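Multiheme cytochrome cf (Carboxydothermus ferrireducens DSM 11255, PDB 6QVM) probably passes electrons through a chain of c-type hemes in the S-layer to extracellular insoluble Fe(III). Local coordinates at residues A[393-403]-A[555-563]; A[472-480]-A[485-493]. All coordinates share one frame; numbering follows the deposited sequence.

In the fold
Contacts 1 and 2 lie about 17 Å apart, centre to centre, and meet on one heme c. Contact 2 (472-480 with 485-493) supplies the CXXCH motif, with its two cysteine thioethers and one axial histidine, H477; contact 1 (393-403 with 555-563) supplies the other, H559, so the iron is bis-histidine ligated. Both segments of contact 2 fall in the sequence between 403 and 555, within the span that contact 1 brings together. Segment 393-403 ends in strand 400-403, and the loop 555-563 leads toward strand 567-572 beside it in the same antiparallel sheet, whereas contact 2 runs from helix 473-476 to helix 493-500. H480 ligates a second heme iron, consistent with electrons passing between neighbouring hemes here.

Contact 1: A[393-403]-A[555-563]; sequences RGGEYNDEYAI and PNGYHYFKV. With CA (calcium ion), chain S; HEC (heme c), chain L; NGA (2-acetamido-2-deoxy-beta-D-galactopyranose), chain D.
The distal histidine loop of a bis-histidine heme c packs here on a calcium-binding turn. H559 binds the iron through NE2, and CA of G394 sits over the face of its imidazole as a CH-pi contact, 3.8 Å from the ring centroid. The carboxylate of E396 ties the two segments together. Its OE1 takes the backbone N of H559 at 2.9 Å in a nearly straight bond (176°), the donor standing above the carboxylate plane, and from the opposite face it takes NE of R393 at 2.7 Å in a salt bridge. E396 can turn this way because CG lies between its backbone N and carbonyl carbon (chi1 64°), which also lays CG over the Y560 ring in a second CH-pi contact. CE1 of Y558 lies over the centre of the R393 guanidinium, 3.5 Å from CZ, with the two planes 42° apart. A leucine in place of R393 would probably deprive E396 of its charged mate and leave its carboxylate freer to turn away from the H559 amide. Further on, the edge of Y560 meets the face of Y401 in a T-shaped pair, centroids 5.0 Å apart, while Y401 OH donates to E396 O at 2.6 Å. The carbonyl of G395 and OD1 of D399 bind calcium, a site that E384 helps complete. Beyond this turn, strand 400-403 pairs with strands 410-411 and 567-572; Y401 touches I570 of the latter, and Y560 leans on A590 and Y592 of strand 589-593.

Contact 2: A[472-480]-A[485-493]; sequences TCVTCHSPH and YGKQLRKEP. With HEC (heme c), chain L; PO4 (phosphate ion), chain T.
R490 reaches back across the CXXCH heme-binding motif, C473 to H477, and its side chain can be followed from root to tip. CB lies near the carbonyl oxygen of C476, and CG comes closer, 3.4 Å from that same C476 O. The chain is extended from CG to NE (chi2 -179°, chi3 174°), which carries CD past the carbonyl oxygen of T475 and brings the guanidinium side-on to V474. There NE and NH2 both donate to V474 O, each at 3.0 Å; NH2 lies in the carbonyl plane on a lone pair, whereas NE stands above that plane. CA of S478 sits over one guanidinium face, toward its rim, and the outer nitrogens make weak bonds to O4 of a phosphate, probably from the crystallisation liquor, which also takes a bond from H480 ND1.

The backbones meet in a single beta bridge at H477 and L489: R490 N donates to C476 O, and S478 N to Q488 O. Q488 returns the favour with its amide, NE2 giving a 2.6 Å bond to S478 O. Both cysteines of the motif are covalently joined to the heme, C473 SG to CAB and C476 SG to CAC.

H477 binds the iron through NE2, opposite H559. L489 CD2 lies over one face of its imidazole, 3.5 Å from CE1, and also packs on the porphyrin. The other ring nitrogen fixes the rotation of this ligand, and its bond would probably make the imidazole more electron-rich: H477 ND1 donates in the ring plane, nearly along the C=O axis, to K487 O at 2.8 Å.

Contact 1: A[393-403]-A[555-563]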
loop_
_atom_site.group_PDB
_atom_site.type_symbol
_atom_site.label_atom_id
_atom_site.label_comp_id
_atom_site.label_asym_id
_atom_site.label_seq_id
_atom_site.Cartn_x
_atom_site.Cartn_y
_atom_site.Cartn_z
ATOM N N ARG A 393 -9.498 -0.622 13.881
ATOM C CA ARG A 393 -10.486 0.235 13.243
ATOM C C ARG A 393 -10.486 0.073 11.727
ATOM O O ARG A 393 -9.491 -0.328 11.121
ATOM C CB ARG A 393 -10.226 1.694 13.616
ATOM C CG ARG A 393 -10.359 1.998 15.108
ATOM C CD ARG A 393 -11.806 2.233 15.532
ATOM N NE ARG A 393 -12.684 1.123 15.171
ATOM C CZ ARG A 393 -12.790 -0.007 15.865
ATOM N NH1 ARG A 393 -12.072 -0.180 16.964
ATOM N NH2 ARG A 393 -13.610 -0.967 15.457
ATOM N N GLY A 394 -11.630 0.389 11.118
ATOM C CA GLY A 394 -11.759 0.391 9.675
ATOM C C GLY A 394 -12.765 -0.620 9.161
ATOM O O GLY A 394 -13.657 -0.266 8.387
ATOM N N GLY A 395 -12.638 -1.879 9.590
ATOM C CA GLY A 395 -13.455 -2.945 9.034
ATOM C C GLY A 395 -14.948 -2.762 9.229
ATOM O O GLY A 395 -15.741 -3.241 8.415
ATOM N N GLU A 396 -15.356 -2.063 10.294
ATOM C CA GLU A 396 -16.777 -1.932 10.603
ATOM C C GLU A 396 -17.539 -1.114 9.567
ATOM O O GLU A 396 -18.771 -1.156 9.562
ATOM C CB GLU A 396 -16.966 -1.296 11.979
ATOM C CG GLU A 396 -16.438 0.132 12.080
ATOM C CD GLU A 396 -15.011 0.203 12.605
ATOM O OE1 GLU A 396 -14.685 1.184 13.311
ATOM O OE2 GLU A 396 -14.220 -0.725 12.316
ATOM N N TYR A 397 -16.843 -0.388 8.688
ATOM C CA TYR A 397 -17.511 0.550 7.790
ATOM C C TYR A 397 -18.508 -0.126 6.851
ATOM O O TYR A 397 -19.423 0.544 6.360
ATOM C CB TYR A 397 -16.469 1.323 6.975
ATOM C CG TYR A 397 -16.207 0.734 5.611
ATOM C CD1 TYR A 397 -15.410 -0.390 5.463
ATOM C CD2 TYR A 397 -16.755 1.304 4.470
ATOM C CE1 TYR A 397 -15.174 -0.941 4.219
ATOM C CE2 TYR A 397 -16.520 0.766 3.219
ATOM C CZ TYR A 397 -15.730 -0.359 3.099
ATOM O OH TYR A 397 -15.489 -0.898 1.854
ATOM N N ASN A 398 -18.351 -1.425 6.580
ATOM C CA ASN A 398 -19.259 -2.148 5.694
ATOM C C ASN A 398 -19.944 -3.315 6.401
ATOM O O ASN A 398 -20.428 -4.237 5.740
ATOM C CB ASN A 398 -18.528 -2.642 4.443
ATOM C CG ASN A 398 -17.386 -3.597 4.756
ATOM O OD1 ASN A 398 -17.166 -3.984 5.904
ATOM N ND2 ASN A 398 -16.654 -3.987 3.722
ATOM N N ASP A 399 -19.995 -3.291 7.728
ATOM C CA ASP A 399 -20.539 -4.394 8.500
ATOM C C ASP A 399 -22.051 -4.248 8.660
ATOM O O ASP A 399 -22.668 -3.282 8.204
ATOM C CB ASP A 399 -19.847 -4.478 9.860
ATOM C CG ASP A 399 -18.455 -5.073 9.774
ATOM O OD1 ASP A 399 -18.031 -5.423 8.650
ATOM O OD2 ASP A 399 -17.798 -5.203 10.830
ATOM N N GLU A 400 -22.652 -5.228 9.330
ATOM C CA GLU A 400 -24.074 -5.236 9.645
ATOM C C GLU A 400 -24.259 -4.852 11.108
ATOM O O GLU A 400 -23.641 -5.454 11.994
ATOM C CB GLU A 400 -24.666 -6.620 9.371
ATOM C CG GLU A 400 -26.146 -6.766 9.679
ATOM C CD GLU A 400 -26.658 -8.170 9.387
ATOM O OE1 GLU A 400 -27.891 -8.348 9.262
ATOM O OE2 GLU A 400 -25.816 -9.090 9.277
ATOM N N TYR A 401 -25.103 -3.854 11.356
ATOM C CA TYR A 401 -25.249 -3.257 12.677
ATOM C C TYR A 401 -26.620 -3.554 13.263
ATOM O O TYR A 401 -27.637 -3.475 12.567
ATOM C CB TYR A 401 -25.091 -1.735 12.635
ATOM C CG TYR A 401 -23.970 -1.192 11.788
ATOM C CD1 TYR A 401 -22.761 -1.865 11.663
ATOM C CD2 TYR A 401 -24.123 0.013 11.120
ATOM C CE1 TYR A 401 -21.740 -1.358 10.882
ATOM C CE2 TYR A 401 -23.113 0.530 10.346
ATOM C CZ TYR A 401 -21.920 -0.155 10.229
ATOM O OH TYR A 401 -20.916 0.369 9.447
ATOM N N ALA A 402 -26.639 -3.865 14.553
ATOM C CA ALA A 402 -27.844 -3.803 15.372
ATOM C C ALA A 402 -27.663 -2.602 16.299
ATOM O O ALA A 402 -26.970 -2.689 17.319
ATOM C CB ALA A 402 -28.067 -5.099 16.151
ATOM N N ILE A 403 -28.257 -1.473 15.927
ATOM C CA ILE A 403 -28.190 -0.274 16.755
ATOM C C ILE A 403 -29.157 -0.443 17.922
ATOM O O ILE A 403 -30.355 -0.667 17.719
ATOM C CB ILE A 403 -28.519 0.980 15.936
ATOM C CG1 ILE A 403 -27.648 1.036 14.675
ATOM C CG2 ILE A 403 -28.317 2.230 16.781
ATOM C CD1 ILE A 403 -28.011 2.162 13.726
ATOM N N PRO A 555 -16.239 9.262 15.997
ATOM C CA PRO A 555 -15.587 9.433 17.300
ATOM C C PRO A 555 -14.622 8.291 17.559
ATOM O O PRO A 555 -14.919 7.130 17.276
ATOM C CB PRO A 555 -16.754 9.417 18.294
ATOM C CG PRO A 555 -17.971 9.689 17.460
ATOM C CD PRO A 555 -17.681 9.019 16.153
ATOM N N ASN A 556 -13.448 8.641 18.084
ATOM C CA ASN A 556 -12.397 7.674 18.402
ATOM C C ASN A 556 -11.990 6.842 17.185
ATOM O O ASN A 556 -11.545 5.701 17.323
ATOM C CB ASN A 556 -12.828 6.766 19.558
ATOM C CG ASN A 556 -13.095 7.544 20.830
ATOM O OD1 ASN A 556 -12.288 8.374 21.246
ATOM N ND2 ASN A 556 -14.238 7.283 21.452
ATOM N N GLY A 557 -12.164 7.390 15.983
ATOM C CA GLY A 557 -11.801 6.677 14.774
ATOM C C GLY A 557 -12.790 5.628 14.317
ATOM O O GLY A 557 -12.492 4.892 13.369
ATOM N N TYR A 558 -13.957 5.534 14.950
ATOM C CA TYR A 558 -14.936 4.536 14.543
ATOM C C TYR A 558 -15.470 4.835 13.145
ATOM O O TYR A 558 -15.764 5.984 12.809
ATOM C CB TYR A 558 -16.091 4.479 15.542
ATOM C CG TYR A 558 -15.825 3.585 16.729
ATOM C CD1 TYR A 558 -15.663 2.218 16.564
ATOM C CD2 TYR A 558 -15.743 4.103 18.012
ATOM C CE1 TYR A 558 -15.426 1.394 17.642
ATOM C CE2 TYR A 558 -15.487 3.289 19.098
ATOM C CZ TYR A 558 -15.340 1.932 18.908
ATOM O OH TYR A 558 -15.102 1.112 19.986
ATOM N N HIS A 559 -15.591 3.784 12.332
ATOM C CA HIS A 559 -16.098 3.885 10.970
ATOM C C HIS A 559 -17.556 3.451 10.853
ATOM O O HIS A 559 -17.987 3.026 9.777
ATOM C CB HIS A 559 -15.240 3.055 10.015
ATOM C CG HIS A 559 -13.874 3.619 9.782
ATOM N ND1 HIS A 559 -12.993 3.891 10.807
ATOM C CD2 HIS A 559 -13.232 3.955 8.637
ATOM C CE1 HIS A 559 -11.871 4.380 10.306
ATOM N NE2 HIS A 559 -11.989 4.425 8.990
ATOM N N TYR A 560 -18.324 3.528 11.942
ATOM C CA TYR A 560 -19.747 3.227 11.840
ATOM C C TYR A 560 -20.521 4.371 11.201
ATOM O O TYR A 560 -21.559 4.134 10.576
ATOM C CB TYR A 560 -20.330 2.911 13.217
ATOM C CG TYR A 560 -19.856 1.597 13.802
ATOM C CD1 TYR A 560 -20.418 0.394 13.401
ATOM C CD2 TYR A 560 -18.842 1.560 14.750
ATOM C CE1 TYR A 560 -19.989 -0.811 13.924
ATOM C CE2 TYR A 560 -18.403 0.357 15.281
ATOM C CZ TYR A 560 -18.988 -0.824 14.868
ATOM O OH TYR A 560 -18.564 -2.023 15.388
ATOM N N PHE A 561 -20.035 5.605 11.360
ATOM C CA PHE A 561 -20.626 6.809 10.778
ATOM C C PHE A 561 -22.008 7.125 11.344
ATOM O O PHE A 561 -22.583 8.169 11.024
ATOM C CB PHE A 561 -20.687 6.701 9.252
ATOM C CG PHE A 561 -19.338 6.674 8.592
ATOM C CD1 PHE A 561 -18.660 7.851 8.324
ATOM C CD2 PHE A 561 -18.746 5.473 8.241
ATOM C CE1 PHE A 561 -17.418 7.831 7.722
ATOM C CE2 PHE A 561 -17.502 5.445 7.635
ATOM C CZ PHE A 561 -16.837 6.627 7.376
ATOM N N LYS A 562 -22.533 6.260 12.208
ATOM C CA LYS A 562 -23.793 6.530 12.883
ATOM C C LYS A 562 -23.544 7.458 14.065
ATOM O O LYS A 562 -22.679 7.190 14.904
ATOM C CB LYS A 562 -24.434 5.225 13.353
ATOM C CG LYS A 562 -24.747 4.245 12.237
ATOM C CD LYS A 562 -25.872 4.752 11.352
ATOM C CE LYS A 562 -26.157 3.766 10.236
ATOM N NZ LYS A 562 -27.446 4.039 9.547
ATOM N N VAL A 563 -24.300 8.547 14.132
ATOM C CA VAL A 563 -24.075 9.566 15.147
ATOM C C VAL A 563 -24.834 9.193 16.409
ATOM O O VAL A 563 -26.018 8.838 16.355
ATOM C CB VAL A 563 -24.515 10.945 14.632
ATOM C CG1 VAL A 563 -23.924 12.040 15.475
ATOM C CG2 VAL A 563 -24.126 11.125 13.176
HETATM CA CA CA S . -15.990 -5.464 7.422
HETATM FE FE HEC L . -10.451 4.853 7.678
HETATM C CHA HEC L . -9.313 6.628 10.379
HETATM C CHB HEC L . -8.389 2.261 8.514
HETATM C CHC HEC L . -11.934 2.912 5.234
HETATM C CHD HEC L . -11.894 7.647 6.305
HETATM N NA HEC L . -9.077 4.516 9.150
HETATM C C1A HEC L . -8.773 5.373 10.187
HETATM C C2A HEC L . -7.803 4.713 11.040
HETATM C C3A HEC L . -7.547 3.507 10.521
HETATM C C4A HEC L . -8.344 3.363 9.325
HETATM C CMA HEC L . -6.571 2.466 11.101
HETATM C CAA HEC L . -7.206 5.305 12.335
HETATM C CBA HEC L . -8.293 5.149 13.404
HETATM C CGA HEC L . -7.864 5.780 14.698
HETATM O O1A HEC L . -7.625 5.005 15.659
HETATM O O2A HEC L . -7.765 7.035 14.777
HETATM N NB HEC L . -10.201 2.961 6.983
HETATM C C1B HEC L . -9.348 2.027 7.545
HETATM C C2B HEC L . -9.639 0.745 6.943
HETATM C C3B HEC L . -10.604 0.919 6.018
HETATM C C4B HEC L . -10.985 2.321 6.040
HETATM C CMB HEC L . -8.889 -0.556 7.270
HETATM C CAB HEC L . -11.258 -0.158 5.108
HETATM C CBB HEC L . -11.945 -1.290 5.922
HETATM N NC HEC L . -11.616 5.227 6.019
HETATM C C1C HEC L . -12.207 4.264 5.217
HETATM C C2C HEC L . -13.157 4.908 4.329
HETATM C C3C HEC L . -13.214 6.217 4.672
HETATM C C4C HEC L . -12.207 6.438 5.709
HETATM C CMC HEC L . -14.072 4.148 3.335
HETATM C CAC HEC L . -14.066 7.348 4.024
HETATM C CBC HEC L . -15.590 7.084 4.082
HETATM N ND HEC L . -10.579 6.827 8.252
HETATM C C1D HEC L . -11.243 7.807 7.516
HETATM C C2D HEC L . -11.122 9.056 8.222
HETATM C C3D HEC L . -10.322 8.743 9.488
HETATM C C4D HEC L . -10.036 7.330 9.434
HETATM C CMD HEC L . -11.691 10.419 7.784
HETATM C CAD HEC L . -9.937 9.739 10.596
HETATM C CBD HEC L . -10.892 9.475 11.760
HETATM C CGD HEC L . -10.722 10.513 12.841
HETATM O O1D HEC L . -10.911 10.156 14.035
HETATM O O2D HEC L . -10.394 11.687 12.511
HETATM C C1 NGA D . -26.577 -9.514 5.986
HETATM C C2 NGA D . -27.534 -10.666 6.298
HETATM C C3 NGA D . -26.819 -11.758 7.117
HETATM C C4 NGA D . -25.546 -12.127 6.361
HETATM C C5 NGA D . -24.688 -10.911 6.023
HETATM C C6 NGA D . -23.473 -11.297 5.186
HETATM C C7 NGA D . -29.787 -9.687 6.220
HETATM C C8 NGA D . -29.825 -10.006 4.750
HETATM N N2 NGA D . -28.704 -10.057 6.916
HETATM O O3 NGA D . -27.574 -12.952 7.352
HETATM O O4 NGA D . -25.907 -12.742 5.148
HETATM O O5 NGA D . -25.438 -9.969 5.294
HETATM O O6 NGA D . -22.575 -12.035 5.985
HETATM O O7 NGA D . -30.742 -9.101 6.736
HETATM O O HOH W 1 -15.400 -5.948 9.779
HETATM O O HOH W 2 -21.988 3.425 8.128
HETATM O O HOH W 3 -14.684 -7.606 7.445
HETATM O O HOH W 4 -17.252 -7.283 5.982
#

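Contact 2: A[472-480]-A[485-493]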
loop_
_atom_site.group_PDB
_atom_site.type_symbol
_atom_site.label_atom_id
_atom_site.label_comp_id
_atom_site.label_asym_id
_atom_site.label_seq_id
_atom_site.Cartn_x
_atom_site.Cartn_y
_atom_site.Cartn_z
ATOM N N THR A 472 -14.232 1.609 -0.695
ATOM C CA THR A 472 -13.343 0.726 0.045
ATOM C C THR A 472 -12.332 1.558 0.820
ATOM O O THR A 472 -12.342 2.791 0.768
ATOM C CB THR A 472 -12.606 -0.245 -0.883
ATOM O OG1 THR A 472 -11.793 0.495 -1.803
ATOM C CG2 THR A 472 -13.602 -1.096 -1.663
ATOM N N CYS A 473 -11.451 0.861 1.547
ATOM C CA CYS A 473 -10.452 1.537 2.375
ATOM C C CYS A 473 -9.646 2.536 1.560
ATOM O O CYS A 473 -9.472 3.694 1.962
ATOM C CB CYS A 473 -9.507 0.515 3.011
ATOM S SG CYS A 473 -10.286 -0.873 3.830
ATOM N N VAL A 474 -9.154 2.103 0.394
ATOM C CA VAL A 474 -8.288 2.945 -0.426
ATOM C C VAL A 474 -9.053 4.006 -1.193
ATOM O O VAL A 474 -8.436 4.794 -1.922
ATOM C CB VAL A 474 -7.444 2.083 -1.385
ATOM C CG1 VAL A 474 -6.565 1.143 -0.582
ATOM C CG2 VAL A 474 -8.337 1.304 -2.328
ATOM N N THR A 475 -10.378 4.061 -1.055
ATOM C CA THR A 475 -11.105 5.240 -1.506
ATOM C C THR A 475 -10.699 6.460 -0.688
ATOM O O THR A 475 -10.526 7.558 -1.230
ATOM C CB THR A 475 -12.612 5.012 -1.403
ATOM O OG1 THR A 475 -12.989 3.873 -2.186
ATOM C CG2 THR A 475 -13.368 6.229 -1.893
ATOM N N CYS A 476 -10.525 6.279 0.618
ATOM C CA CYS A 476 -10.167 7.363 1.519
ATOM C C CYS A 476 -8.717 7.329 1.981
ATOM O O CYS A 476 -8.157 8.386 2.273
ATOM C CB CYS A 476 -11.078 7.348 2.752
ATOM S SG CYS A 476 -12.871 7.389 2.416
ATOM N N HIS A 477 -8.094 6.154 2.053
ATOM C CA HIS A 477 -6.732 6.016 2.552
ATOM C C HIS A 477 -5.787 5.633 1.424
ATOM O O HIS A 477 -6.130 4.823 0.561
ATOM C CB HIS A 477 -6.639 4.948 3.646
ATOM C CG HIS A 477 -7.474 5.230 4.851
ATOM N ND1 HIS A 477 -7.021 5.981 5.915
ATOM C CD2 HIS A 477 -8.730 4.839 5.173
ATOM C CE1 HIS A 477 -7.967 6.051 6.835
ATOM N NE2 HIS A 477 -9.014 5.367 6.410
ATOM N N SER A 478 -4.604 6.210 1.435
ATOM C CA SER A 478 -3.561 5.710 0.555
ATOM C C SER A 478 -2.840 4.552 1.234
ATOM O O SER A 478 -2.487 4.659 2.413
ATOM C CB SER A 478 -2.565 6.805 0.219
ATOM O OG SER A 478 -1.438 6.262 -0.448
ATOM N N PRO A 479 -2.613 3.435 0.535
ATOM C CA PRO A 479 -1.850 2.336 1.138
ATOM C C PRO A 479 -0.346 2.537 1.078
ATOM O O PRO A 479 0.393 1.731 1.657
ATOM C CB PRO A 479 -2.269 1.128 0.294
ATOM C CG PRO A 479 -2.494 1.714 -1.054
ATOM C CD PRO A 479 -3.062 3.104 -0.832
ATOM N N HIS A 480 0.122 3.596 0.418
ATOM C CA HIS A 480 1.524 3.719 0.060
ATOM C C HIS A 480 2.228 4.921 0.667
ATOM O O HIS A 480 3.463 4.939 0.682
ATOM C CB HIS A 480 1.684 3.791 -1.465
ATOM C CG HIS A 480 1.249 2.553 -2.176
ATOM N ND1 HIS A 480 0.544 2.588 -3.360
ATOM C CD2 HIS A 480 1.419 1.243 -1.876
ATOM C CE1 HIS A 480 0.306 1.354 -3.764
ATOM N NE2 HIS A 480 0.824 0.518 -2.880
ATOM N N TYR A 485 -2.064 14.672 6.010
ATOM C CA TYR A 485 -3.402 14.829 6.558
ATOM C C TYR A 485 -3.692 13.875 7.708
ATOM O O TYR A 485 -4.790 13.925 8.273
ATOM C CB TYR A 485 -4.443 14.636 5.452
ATOM C CG TYR A 485 -4.192 15.497 4.238
ATOM C CD1 TYR A 485 -4.180 16.883 4.339
ATOM C CD2 TYR A 485 -3.975 14.926 2.991
ATOM C CE1 TYR A 485 -3.947 17.675 3.235
ATOM C CE2 TYR A 485 -3.745 15.707 1.881
ATOM C CZ TYR A 485 -3.729 17.084 2.007
ATOM O OH TYR A 485 -3.500 17.881 0.907
ATOM N N GLY A 486 -2.748 13.008 8.064
ATOM C CA GLY A 486 -2.962 12.044 9.125
ATOM C C GLY A 486 -3.680 10.797 8.653
ATOM O O GLY A 486 -4.534 10.867 7.759
ATOM N N LYS A 487 -3.313 9.646 9.226
ATOM C CA LYS A 487 -3.981 8.371 8.954
ATOM C C LYS A 487 -3.907 7.994 7.479
ATOM O O LYS A 487 -4.764 7.264 6.971
ATOM C CB LYS A 487 -5.438 8.398 9.420
ATOM C CG LYS A 487 -5.615 8.831 10.878
ATOM C CD LYS A 487 -4.760 7.990 11.817
ATOM C CE LYS A 487 -4.891 8.457 13.253
ATOM N NZ LYS A 487 -4.026 7.669 14.166
ATOM N N GLN A 488 -2.885 8.502 6.789
ATOM C CA GLN A 488 -2.676 8.241 5.366
ATOM C C GLN A 488 -3.909 8.598 4.539
ATOM O O GLN A 488 -4.170 7.985 3.501
ATOM C CB GLN A 488 -2.248 6.789 5.125
ATOM C CG GLN A 488 -0.897 6.451 5.755
ATOM C CD GLN A 488 -0.484 5.008 5.563
ATOM O OE1 GLN A 488 0.064 4.386 6.471
ATOM N NE2 GLN A 488 -0.732 4.469 4.377
ATOM N N LEU A 489 -4.664 9.596 4.993
ATOM C CA LEU A 489 -5.812 10.076 4.241
ATOM C C LEU A 489 -5.350 10.839 3.006
ATOM O O LEU A 489 -4.266 11.433 2.982
ATOM C CB LEU A 489 -6.683 10.972 5.122
ATOM C CG LEU A 489 -7.376 10.303 6.311
ATOM C CD1 LEU A 489 -7.947 11.345 7.257
ATOM C CD2 LEU A 489 -8.476 9.372 5.822
ATOM N N ARG A 490 -6.188 10.819 1.969
ATOM C CA ARG A 490 -5.855 11.496 0.723
ATOM C C ARG A 490 -6.177 12.987 0.750
ATOM O O ARG A 490 -5.660 13.730 -0.088
ATOM C CB ARG A 490 -6.591 10.839 -0.442
ATOM C CG ARG A 490 -6.413 9.332 -0.492
ATOM C CD ARG A 490 -7.124 8.717 -1.677
ATOM N NE ARG A 490 -6.837 7.290 -1.786
ATOM C CZ ARG A 490 -5.741 6.786 -2.350
ATOM N NH1 ARG A 490 -4.817 7.590 -2.854
ATOM N NH2 ARG A 490 -5.564 5.475 -2.407
ATOM N N LYS A 491 -7.018 13.435 1.680
ATOM C CA LYS A 491 -7.403 14.837 1.768
ATOM C C LYS A 491 -7.572 15.219 3.229
ATOM O O LYS A 491 -7.598 14.366 4.120
ATOM C CB LYS A 491 -8.711 15.139 1.021
ATOM C CG LYS A 491 -8.722 14.830 -0.471
ATOM C CD LYS A 491 -10.131 15.006 -1.026
ATOM C CE LYS A 491 -10.266 14.446 -2.429
ATOM N NZ LYS A 491 -9.788 15.386 -3.475
ATOM N N GLU A 492 -7.703 16.521 3.457
ATOM C CA GLU A 492 -8.134 17.002 4.759
ATOM C C GLU A 492 -9.506 16.409 5.074
ATOM O O GLU A 492 -10.357 16.313 4.182
ATOM C CB GLU A 492 -8.184 18.531 4.770
ATOM C CG GLU A 492 -8.297 19.164 6.149
ATOM N N PRO A 493 -9.743 15.966 6.316
ATOM C CA PRO A 493 -10.975 15.205 6.612
ATOM C C PRO A 493 -12.269 15.827 6.101
ATOM O O PRO A 493 -13.064 15.128 5.459
ATOM C CB PRO A 493 -10.950 15.114 8.141
ATOM C CG PRO A 493 -9.498 15.107 8.471
ATOM C CD PRO A 493 -8.837 16.023 7.476
HETATM FE FE HEC L . -10.451 4.853 7.678
HETATM C CHA HEC L . -9.313 6.628 10.379
HETATM C CHB HEC L . -8.389 2.261 8.514
HETATM C CHC HEC L . -11.934 2.912 5.234
HETATM C CHD HEC L . -11.894 7.647 6.305
HETATM N NA HEC L . -9.077 4.516 9.150
HETATM C C1A HEC L . -8.773 5.373 10.187
HETATM C C2A HEC L . -7.803 4.713 11.040
HETATM C C3A HEC L . -7.547 3.507 10.521
HETATM C C4A HEC L . -8.344 3.363 9.325
HETATM C CMA HEC L . -6.571 2.466 11.101
HETATM C CAA HEC L . -7.206 5.305 12.335
HETATM C CBA HEC L . -8.293 5.149 13.404
HETATM C CGA HEC L . -7.864 5.780 14.698
HETATM O O1A HEC L . -7.625 5.005 15.659
HETATM O O2A HEC L . -7.765 7.035 14.777
HETATM N NB HEC L . -10.201 2.961 6.983
HETATM C C1B HEC L . -9.348 2.027 7.545
HETATM C C2B HEC L . -9.639 0.745 6.943
HETATM C C3B HEC L . -10.604 0.919 6.018
HETATM C C4B HEC L . -10.985 2.321 6.040
HETATM C CMB HEC L . -8.889 -0.556 7.270
HETATM C CAB HEC L . -11.258 -0.158 5.108
HETATM C CBB HEC L . -11.945 -1.290 5.922
HETATM N NC HEC L . -11.616 5.227 6.019
HETATM C C1C HEC L . -12.207 4.264 5.217
HETATM C C2C HEC L . -13.157 4.908 4.329
HETATM C C3C HEC L . -13.214 6.217 4.672
HETATM C C4C HEC L . -12.207 6.438 5.709
HETATM C CMC HEC L . -14.072 4.148 3.335
HETATM C CAC HEC L . -14.066 7.348 4.024
HETATM C CBC HEC L . -15.590 7.084 4.082
HETATM N ND HEC L . -10.579 6.827 8.252
HETATM C C1D HEC L . -11.243 7.807 7.516
HETATM C C2D HEC L . -11.122 9.056 8.222
HETATM C C3D HEC L . -10.322 8.743 9.488
HETATM C C4D HEC L . -10.036 7.330 9.434
HETATM C CMD HEC L . -11.691 10.419 7.784
HETATM C CAD HEC L . -9.937 9.739 10.596
HETATM C CBD HEC L . -10.892 9.475 11.760
HETATM C CGD HEC L . -10.722 10.513 12.841
HETATM O O1D HEC L . -10.911 10.156 14.035
HETATM O O2D HEC L . -10.394 11.687 12.511
HETATM P P PO4 T . -1.165 6.238 -3.803
HETATM O O1 PO4 T . -0.248 7.011 -2.878
HETATM O O2 PO4 T . -1.857 7.190 -4.749
HETATM O O3 PO4 T . -0.360 5.241 -4.603
HETATM O O4 PO4 T . -2.220 5.497 -3.016
HETATM O O HOH W 5 1.614 2.115 4.316
#